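Local coordinates for hypothetical protein PH1819 (Pyrococcus horikoshii, PDB 2EEN), which is of unknown function but has a CYTH domain, the domain of class IV adenylyl cyclases and thiamine triphosphatases, and may therefore act on phosphate-bearing substrates, at residues F15-M25 and Y114-D125; E103-R111 and Y170-R178. All coordinates share one frame; numbering follows the deposited sequence.

Contact 1. Residues F15-M25 and Y114-D125; sequences FEKVRETFEFM and YYVEKGVTITLD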
# COMPACT_ATOMS: atom_id res chain seq x y z
N PHE A 15 20.51 28.30 -6.45
CA PHE A 15 19.74 27.73 -7.56
C PHE A 15 20.43 28.00 -8.89
O PHE A 15 20.60 27.09 -9.70
CB PHE A 15 18.32 28.33 -7.58
CG PHE A 15 17.35 27.62 -6.66
CD1 PHE A 15 17.80 26.90 -5.56
CD2 PHE A 15 15.98 27.69 -6.90
CE1 PHE A 15 16.90 26.26 -4.71
CE2 PHE A 15 15.07 27.05 -6.06
CZ PHE A 15 15.53 26.33 -4.96
N GLU A 16 20.83 29.25 -9.12
CA GLU A 16 21.49 29.59 -10.37
C GLU A 16 22.81 28.87 -10.57
O GLU A 16 23.12 28.44 -11.68
CB GLU A 16 21.74 31.10 -10.46
CG GLU A 16 20.99 31.78 -11.59
CD GLU A 16 21.26 31.13 -12.94
OE1 GLU A 16 22.43 31.07 -13.37
OE2 GLU A 16 20.28 30.67 -13.58
N LYS A 17 23.58 28.74 -9.49
CA LYS A 17 24.87 28.07 -9.56
C LYS A 17 24.68 26.62 -9.98
O LYS A 17 25.45 26.08 -10.77
CB LYS A 17 25.59 28.16 -8.21
CG LYS A 17 27.05 27.72 -8.26
CD LYS A 17 27.85 28.10 -7.02
CE LYS A 17 29.32 27.76 -7.19
NZ LYS A 17 30.03 28.01 -5.91
N VAL A 18 23.63 25.99 -9.47
CA VAL A 18 23.36 24.62 -9.84
C VAL A 18 23.01 24.53 -11.32
O VAL A 18 23.47 23.63 -12.02
CB VAL A 18 22.20 24.04 -9.01
CG1 VAL A 18 21.66 22.78 -9.66
CG2 VAL A 18 22.69 23.73 -7.60
N ARG A 19 22.19 25.46 -11.79
CA ARG A 19 21.78 25.46 -13.19
C ARG A 19 22.95 25.65 -14.14
O ARG A 19 22.94 25.17 -15.27
CB ARG A 19 20.73 26.54 -13.44
CG ARG A 19 19.46 26.38 -12.63
CD ARG A 19 18.35 27.29 -13.16
NE ARG A 19 17.17 27.26 -12.31
CZ ARG A 19 16.92 28.14 -11.34
NH1 ARG A 19 17.78 29.12 -11.10
NH2 ARG A 19 15.82 28.03 -10.62
N GLU A 20 23.98 26.35 -13.66
CA GLU A 20 25.17 26.62 -14.46
C GLU A 20 26.31 25.64 -14.16
O GLU A 20 27.41 25.78 -14.69
CB GLU A 20 25.65 28.05 -14.20
CG GLU A 20 24.67 29.13 -14.64
CD GLU A 20 24.64 29.33 -16.15
OE1 GLU A 20 24.51 28.32 -16.88
OE2 GLU A 20 24.75 30.49 -16.61
N THR A 21 26.05 24.64 -13.33
CA THR A 21 27.09 23.67 -12.99
C THR A 21 26.72 22.25 -13.37
O THR A 21 27.59 21.44 -13.71
CB THR A 21 27.37 23.67 -11.47
OG1 THR A 21 27.80 24.97 -11.06
CG2 THR A 21 28.45 22.65 -11.14
N PHE A 22 25.44 21.94 -13.31
CA PHE A 22 24.99 20.59 -13.60
C PHE A 22 23.94 20.45 -14.68
O PHE A 22 23.17 21.36 -14.96
CB PHE A 22 24.46 19.95 -12.32
CG PHE A 22 25.45 19.93 -11.19
CD1 PHE A 22 26.58 19.13 -11.26
CD2 PHE A 22 25.25 20.73 -10.07
CE1 PHE A 22 27.50 19.11 -10.21
CE2 PHE A 22 26.16 20.71 -9.02
CZ PHE A 22 27.29 19.90 -9.09
N GLU A 23 23.93 19.25 -15.25
CA GLU A 23 23.00 18.86 -16.29
C GLU A 23 21.59 18.84 -15.70
O GLU A 23 21.35 18.18 -14.69
CB GLU A 23 23.38 17.46 -16.76
CG GLU A 23 22.53 16.90 -17.87
CD GLU A 23 23.11 17.18 -19.23
OE1 GLU A 23 24.00 18.05 -19.34
OE2 GLU A 23 22.67 16.52 -20.20
N PHE A 24 20.68 19.56 -16.34
CA PHE A 24 19.29 19.60 -15.90
C PHE A 24 18.65 18.31 -16.37
O PHE A 24 18.82 17.90 -17.52
CB PHE A 24 18.56 20.80 -16.51
CG PHE A 24 17.07 20.80 -16.27
CD1 PHE A 24 16.56 20.89 -14.98
CD2 PHE A 24 16.19 20.74 -17.34
CE1 PHE A 24 15.18 20.90 -14.76
CE2 PHE A 24 14.81 20.75 -17.13
CZ PHE A 24 14.30 20.83 -15.83
N MET A 25 17.91 17.66 -15.48
CA MET A 25 17.23 16.42 -15.82
C MET A 25 15.78 16.75 -16.11
O MET A 25 15.34 16.66 -17.26
CB MET A 25 17.37 15.44 -14.66
CG MET A 25 18.82 15.11 -14.36
SD MET A 25 19.05 14.03 -12.95
CE MET A 25 18.44 12.48 -13.61
N TYR A 114 18.80 17.74 -10.97
CA TYR A 114 20.05 17.91 -11.70
C TYR A 114 20.98 16.73 -11.49
O TYR A 114 21.09 16.18 -10.40
CB TYR A 114 20.76 19.18 -11.23
CG TYR A 114 20.03 20.42 -11.65
CD1 TYR A 114 18.92 20.88 -10.93
CD2 TYR A 114 20.37 21.09 -12.83
CE1 TYR A 114 18.17 21.95 -11.37
CE2 TYR A 114 19.62 22.17 -13.28
CZ TYR A 114 18.52 22.59 -12.54
OH TYR A 114 17.75 23.64 -13.00
N TYR A 115 21.64 16.32 -12.57
CA TYR A 115 22.59 15.22 -12.52
C TYR A 115 23.94 15.75 -12.02
O TYR A 115 24.50 16.66 -12.61
CB TYR A 115 22.78 14.64 -13.93
CG TYR A 115 23.82 13.55 -14.01
CD1 TYR A 115 23.48 12.22 -13.79
CD2 TYR A 115 25.14 13.85 -14.32
CE1 TYR A 115 24.44 11.21 -13.88
CE2 TYR A 115 26.11 12.84 -14.41
CZ TYR A 115 25.75 11.53 -14.19
OH TYR A 115 26.70 10.54 -14.28
N VAL A 116 24.45 15.18 -10.94
CA VAL A 116 25.74 15.61 -10.40
C VAL A 116 26.83 14.66 -10.87
O VAL A 116 27.81 15.08 -11.49
CB VAL A 116 25.72 15.63 -8.86
CG1 VAL A 116 27.11 15.95 -8.31
CG2 VAL A 116 24.73 16.68 -8.40
N GLU A 117 26.66 13.39 -10.55
CA GLU A 117 27.58 12.35 -10.98
C GLU A 117 26.82 11.04 -10.96
O GLU A 117 25.64 11.02 -10.63
CB GLU A 117 28.83 12.30 -10.09
CG GLU A 117 28.59 12.29 -8.61
CD GLU A 117 29.89 12.44 -7.84
OE1 GLU A 117 30.49 13.55 -7.87
OE2 GLU A 117 30.33 11.46 -7.23
N LYS A 118 27.48 9.95 -11.31
CA LYS A 118 26.76 8.70 -11.36
C LYS A 118 26.11 8.38 -10.02
O LYS A 118 26.79 8.28 -9.00
CB LYS A 118 27.68 7.56 -11.77
CG LYS A 118 26.94 6.25 -11.97
CD LYS A 118 27.85 5.17 -12.50
CE LYS A 118 27.09 3.88 -12.69
NZ LYS A 118 26.66 3.31 -11.38
N GLY A 119 24.79 8.24 -10.04
CA GLY A 119 24.07 7.91 -8.83
C GLY A 119 23.91 9.04 -7.84
O GLY A 119 23.44 8.81 -6.72
N VAL A 120 24.29 10.25 -8.22
CA VAL A 120 24.15 11.41 -7.33
C VAL A 120 23.32 12.48 -8.01
O VAL A 120 23.65 12.93 -9.12
CB VAL A 120 25.50 12.01 -6.95
CG1 VAL A 120 25.29 13.14 -5.95
CG2 VAL A 120 26.40 10.93 -6.33
N THR A 121 22.24 12.88 -7.35
CA THR A 121 21.34 13.88 -7.89
C THR A 121 21.08 15.02 -6.92
O THR A 121 21.02 14.82 -5.71
CB THR A 121 19.98 13.23 -8.24
OG1 THR A 121 20.20 12.12 -9.13
CG2 THR A 121 19.06 14.24 -8.92
N ILE A 122 20.93 16.22 -7.47
CA ILE A 122 20.63 17.40 -6.67
C ILE A 122 19.26 17.91 -7.06
O ILE A 122 18.90 17.88 -8.23
CB ILE A 122 21.66 18.52 -6.93
CG1 ILE A 122 22.84 18.36 -5.98
CG2 ILE A 122 21.01 19.90 -6.77
CD1 ILE A 122 23.98 19.29 -6.29
N THR A 123 18.49 18.38 -6.09
CA THR A 123 17.19 18.92 -6.43
C THR A 123 17.04 20.32 -5.86
O THR A 123 17.48 20.60 -4.75
CB THR A 123 16.04 18.04 -5.90
OG1 THR A 123 16.11 17.96 -4.46
CG2 THR A 123 16.15 16.65 -6.49
N LEU A 124 16.47 21.21 -6.66
CA LEU A 124 16.23 22.57 -6.23
C LEU A 124 14.75 22.56 -5.89
O LEU A 124 13.91 22.38 -6.77
CB LEU A 124 16.51 23.57 -7.35
CG LEU A 124 17.91 23.50 -7.95
CD1 LEU A 124 18.06 24.65 -8.93
CD2 LEU A 124 18.97 23.55 -6.85
N ASP A 125 14.44 22.74 -4.61
CA ASP A 125 13.06 22.70 -4.14
C ASP A 125 12.49 24.06 -3.77
O ASP A 125 13.11 24.82 -3.06
CB ASP A 125 12.93 21.80 -2.91
CG ASP A 125 13.33 20.37 -3.18
OD1 ASP A 125 13.47 19.97 -4.36
OD2 ASP A 125 13.48 19.62 -2.19
O HOH W 1 26.09 17.32 -14.60
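Y114 and F22 lie at the junction where the β-hairpin of strands 102-117 and 120-127 receives the end of helix 12-19 and the start of strand 23-36. V18 CG1 approaches the Y114 ring from the helix, 3.6 Å from its centroid and 19° off the normal. The opposite face meets F24 CD1, 3.6 Å from Y114 CZ; the two rings meet obliquely, their planes 54° apart. R19 CG lies beside Y114 OH, whose polar partner is E112, also salt-bridged to R19. Strands 23-36 and 102-117 are antiparallel neighbours in the CYTH sheet; Y115 N donates to E23 O at 2.8 Å, nearly in line with the carbonyl bond, and a water joins E23 N to Y115 O. An alanine in place of Y114 would probably open a gap between V18 and F24 and deprive E112 of its hydroxyl partner. With CG anti to its carbonyl carbon (chi1 -57°), F22 puts its ring against V116 CG2, 4.0 Å from the centroid, while T21 CG2 covers the other face and I122 CD1 lies 3.8 Å from F22 CE2. On the helix, L124 CB sits over the F15 ring, 3.7 Å from its centroid, and D125 O meets the ring edge at CZ.

Contact 2. Residues E103-R111 and Y170-R178; sequences EVLKVVKTR and YLELLLEKR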
# COMPACT_ATOMS: atom_id res chain seq x y z
N GLU A 103 -4.78 12.37 7.60
CA GLU A 103 -3.90 13.36 7.01
C GLU A 103 -3.45 14.32 8.10
O GLU A 103 -4.25 14.82 8.89
CB GLU A 103 -4.64 14.14 5.92
CG GLU A 103 -3.77 15.18 5.23
CD GLU A 103 -4.58 16.16 4.39
OE1 GLU A 103 -5.47 15.70 3.65
OE2 GLU A 103 -4.31 17.38 4.47
N VAL A 104 -2.14 14.57 8.13
CA VAL A 104 -1.56 15.48 9.10
C VAL A 104 -1.36 16.81 8.39
O VAL A 104 -1.73 17.87 8.90
CB VAL A 104 -0.20 14.98 9.59
CG1 VAL A 104 0.44 16.01 10.50
CG2 VAL A 104 -0.37 13.66 10.31
N LEU A 105 -0.79 16.74 7.19
CA LEU A 105 -0.54 17.94 6.41
C LEU A 105 -0.21 17.61 4.97
O LEU A 105 0.21 16.49 4.65
CB LEU A 105 0.64 18.71 7.02
CG LEU A 105 0.85 20.12 6.46
CD1 LEU A 105 -0.32 21.01 6.85
CD2 LEU A 105 2.14 20.68 7.01
N LYS A 106 -0.43 18.58 4.09
CA LYS A 106 -0.14 18.44 2.68
C LYS A 106 1.04 19.35 2.37
O LYS A 106 1.00 20.55 2.65
CB LYS A 106 -1.33 18.85 1.83
CG LYS A 106 -2.46 17.83 1.80
CD LYS A 106 -3.33 18.03 0.58
CE LYS A 106 -4.80 18.15 0.98
NZ LYS A 106 -5.01 18.54 2.41
N VAL A 107 2.08 18.77 1.78
CA VAL A 107 3.27 19.53 1.43
C VAL A 107 3.34 19.64 -0.08
O VAL A 107 3.34 18.63 -0.78
CB VAL A 107 4.55 18.85 1.97
CG1 VAL A 107 5.77 19.68 1.62
CG2 VAL A 107 4.43 18.67 3.48
N VAL A 108 3.39 20.87 -0.58
CA VAL A 108 3.45 21.11 -2.02
C VAL A 108 4.73 21.81 -2.39
O VAL A 108 5.14 22.76 -1.72
CB VAL A 108 2.27 21.98 -2.47
CG1 VAL A 108 2.33 22.20 -3.98
CG2 VAL A 108 0.96 21.33 -2.08
N LYS A 109 5.37 21.36 -3.46
CA LYS A 109 6.60 21.99 -3.89
C LYS A 109 6.91 21.70 -5.35
O LYS A 109 6.26 20.86 -5.98
CB LYS A 109 7.77 21.47 -3.05
CG LYS A 109 8.08 19.99 -3.31
CD LYS A 109 9.34 19.52 -2.57
CE LYS A 109 9.67 18.07 -2.90
NZ LYS A 109 8.66 17.12 -2.33
N THR A 110 7.88 22.43 -5.88
CA THR A 110 8.33 22.17 -7.24
C THR A 110 9.75 21.68 -6.99
O THR A 110 10.39 22.07 -6.02
CB THR A 110 8.34 23.43 -8.13
OG1 THR A 110 9.18 24.44 -7.57
CG2 THR A 110 6.93 23.97 -8.27
N ARG A 111 10.22 20.79 -7.85
CA ARG A 111 11.55 20.23 -7.69
C ARG A 111 12.23 20.12 -9.04
O ARG A 111 11.72 19.47 -9.95
CB ARG A 111 11.44 18.87 -7.00
CG ARG A 111 12.71 18.01 -7.06
CD ARG A 111 12.61 16.81 -6.12
NE ARG A 111 12.75 17.20 -4.72
CZ ARG A 111 12.60 16.38 -3.68
NH1 ARG A 111 12.29 15.10 -3.87
NH2 ARG A 111 12.77 16.84 -2.45
N TYR A 170 10.38 18.64 5.53
CA TYR A 170 9.53 19.79 5.24
C TYR A 170 8.28 19.68 6.10
O TYR A 170 7.77 20.69 6.59
CB TYR A 170 9.13 19.80 3.76
CG TYR A 170 10.30 20.02 2.83
CD1 TYR A 170 11.21 21.05 3.06
CD2 TYR A 170 10.47 19.21 1.71
CE1 TYR A 170 12.27 21.26 2.20
CE2 TYR A 170 11.53 19.42 0.84
CZ TYR A 170 12.43 20.44 1.09
OH TYR A 170 13.48 20.64 0.23
N LEU A 171 7.80 18.45 6.30
CA LEU A 171 6.62 18.23 7.12
C LEU A 171 6.84 18.78 8.52
O LEU A 171 6.01 19.52 9.04
CB LEU A 171 6.30 16.73 7.21
CG LEU A 171 5.19 16.36 8.20
CD1 LEU A 171 3.88 17.00 7.75
CD2 LEU A 171 5.05 14.84 8.27
N GLU A 172 7.96 18.41 9.13
CA GLU A 172 8.27 18.87 10.48
C GLU A 172 8.40 20.39 10.55
O GLU A 172 7.94 21.02 11.50
CB GLU A 172 9.57 18.24 10.97
CG GLU A 172 9.45 16.76 11.26
CD GLU A 172 10.78 16.12 11.63
OE1 GLU A 172 11.68 16.08 10.77
OE2 GLU A 172 10.93 15.67 12.79
N LEU A 173 9.02 20.96 9.53
CA LEU A 173 9.21 22.40 9.47
C LEU A 173 7.86 23.09 9.35
O LEU A 173 7.61 24.11 10.00
CB LEU A 173 10.10 22.77 8.28
CG LEU A 173 11.55 22.30 8.42
CD1 LEU A 173 12.30 22.56 7.13
CD2 LEU A 173 12.22 23.03 9.58
N LEU A 174 6.97 22.54 8.53
CA LEU A 174 5.67 23.15 8.37
C LEU A 174 4.82 22.98 9.63
O LEU A 174 4.08 23.88 9.99
CB LEU A 174 4.95 22.57 7.14
CG LEU A 174 5.50 23.10 5.81
CD1 LEU A 174 5.11 22.17 4.67
CD2 LEU A 174 4.98 24.51 5.57
N LEU A 175 4.95 21.85 10.30
CA LEU A 175 4.17 21.62 11.52
C LEU A 175 4.54 22.59 12.63
O LEU A 175 3.69 22.98 13.44
CB LEU A 175 4.34 20.18 12.00
CG LEU A 175 3.62 19.14 11.14
CD1 LEU A 175 3.84 17.75 11.73
CD2 LEU A 175 2.13 19.46 11.08
N GLU A 176 5.80 22.97 12.66
CA GLU A 176 6.28 23.91 13.67
C GLU A 176 5.59 25.25 13.50
O GLU A 176 5.34 25.96 14.48
CB GLU A 176 7.79 24.11 13.54
CG GLU A 176 8.64 22.94 13.96
CD GLU A 176 10.12 23.23 13.82
OE1 GLU A 176 10.55 24.31 14.29
OE2 GLU A 176 10.84 22.40 13.24
N LYS A 177 5.27 25.60 12.26
CA LYS A 177 4.63 26.87 11.94
C LYS A 177 3.11 26.85 11.98
O LYS A 177 2.46 27.82 11.57
CB LYS A 177 5.13 27.34 10.57
CG LYS A 177 6.63 27.62 10.56
CD LYS A 177 7.14 27.94 9.17
CE LYS A 177 8.63 28.25 9.19
NZ LYS A 177 8.94 29.47 9.98
N ARG A 178 2.54 25.76 12.48
CA ARG A 178 1.09 25.63 12.59
C ARG A 178 0.58 26.41 13.80
O ARG A 178 -0.47 27.08 13.67
CB ARG A 178 0.70 24.16 12.72
CG ARG A 178 0.68 23.41 11.40
CD ARG A 178 -0.73 23.40 10.83
NE ARG A 178 -0.74 23.60 9.38
CZ ARG A 178 -1.81 23.39 8.61
NH1 ARG A 178 -2.94 22.96 9.15
NH2 ARG A 178 -1.75 23.64 7.31
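L105 and V107 make the apolar part of this contact, with L171, L174 and Y170 on the helix side. CG of L105 is anti to the backbone N (chi1 -169°), which carries its methyls to the helix. There CD2 presses on L174 CB at 3.4 Å, closer than two carbons normally pack, while L105 CB meets L171 CD1 at 3.7 Å. V107 divides its branches: CG2 is 3.8 Å from L174 CD1, and CG1 lies 4.0 Å from Y170 CB. At the far end V104 CG1 touches L175 CD2 at 3.9 Å, the two side chains crossing at about a right angle. V104 and L105 form a classic β bulge opposite Y34, which is consistent with both neighbours touching the helix.

The helix crosses the strand at 115°, their axes 9.1 Å apart, and packs on the face of the antiparallel sheet that carries V107, K109 and R111. Charged residues in such a place recall the polar tunnel of CYTH relatives, although a matching role here is only inferred.

Y170 also meets the long basic side chains: K109 CD approaches its CE2 at 4.1 Å, and R111 NH2 stands near the plane of the Y170 ring, at its edge. K109 CE also rests over one face of the R111 guanidinium. The polar ends are engaged by neighbouring strands: K109 NZ bonds to H30, while R111 and Y170 OH share D125. K7 makes a cation-pi contact with the Y170 ring, and F133 meets it edge-to-face. R178, the last modelled residue, lays its guanidinium on L105 CD1, though the spacing is too short to be trusted in detail.

In the fold
The two contacts alternate along the chain: 15-25 comes first, then 103-111, 114-125 and finally 170-178. Their centres are about 24 Å apart, on opposite sides of the chain's centre, yet both use strand 102-117, which lies between strands 23-36 and 120-127 in the eight-stranded antiparallel sheet. Contact 1 ties the N-terminal helix 12-19 to one end of that strand; contact 2 sets helix 170-176 across its other part. The join between them is a single carboxylate oxygen, D125 OD2, at 2.6 Å from Y170 OH and 2.9 Å from R111 NH2, which connects the hairpin of contact 1 to both segments of contact 2.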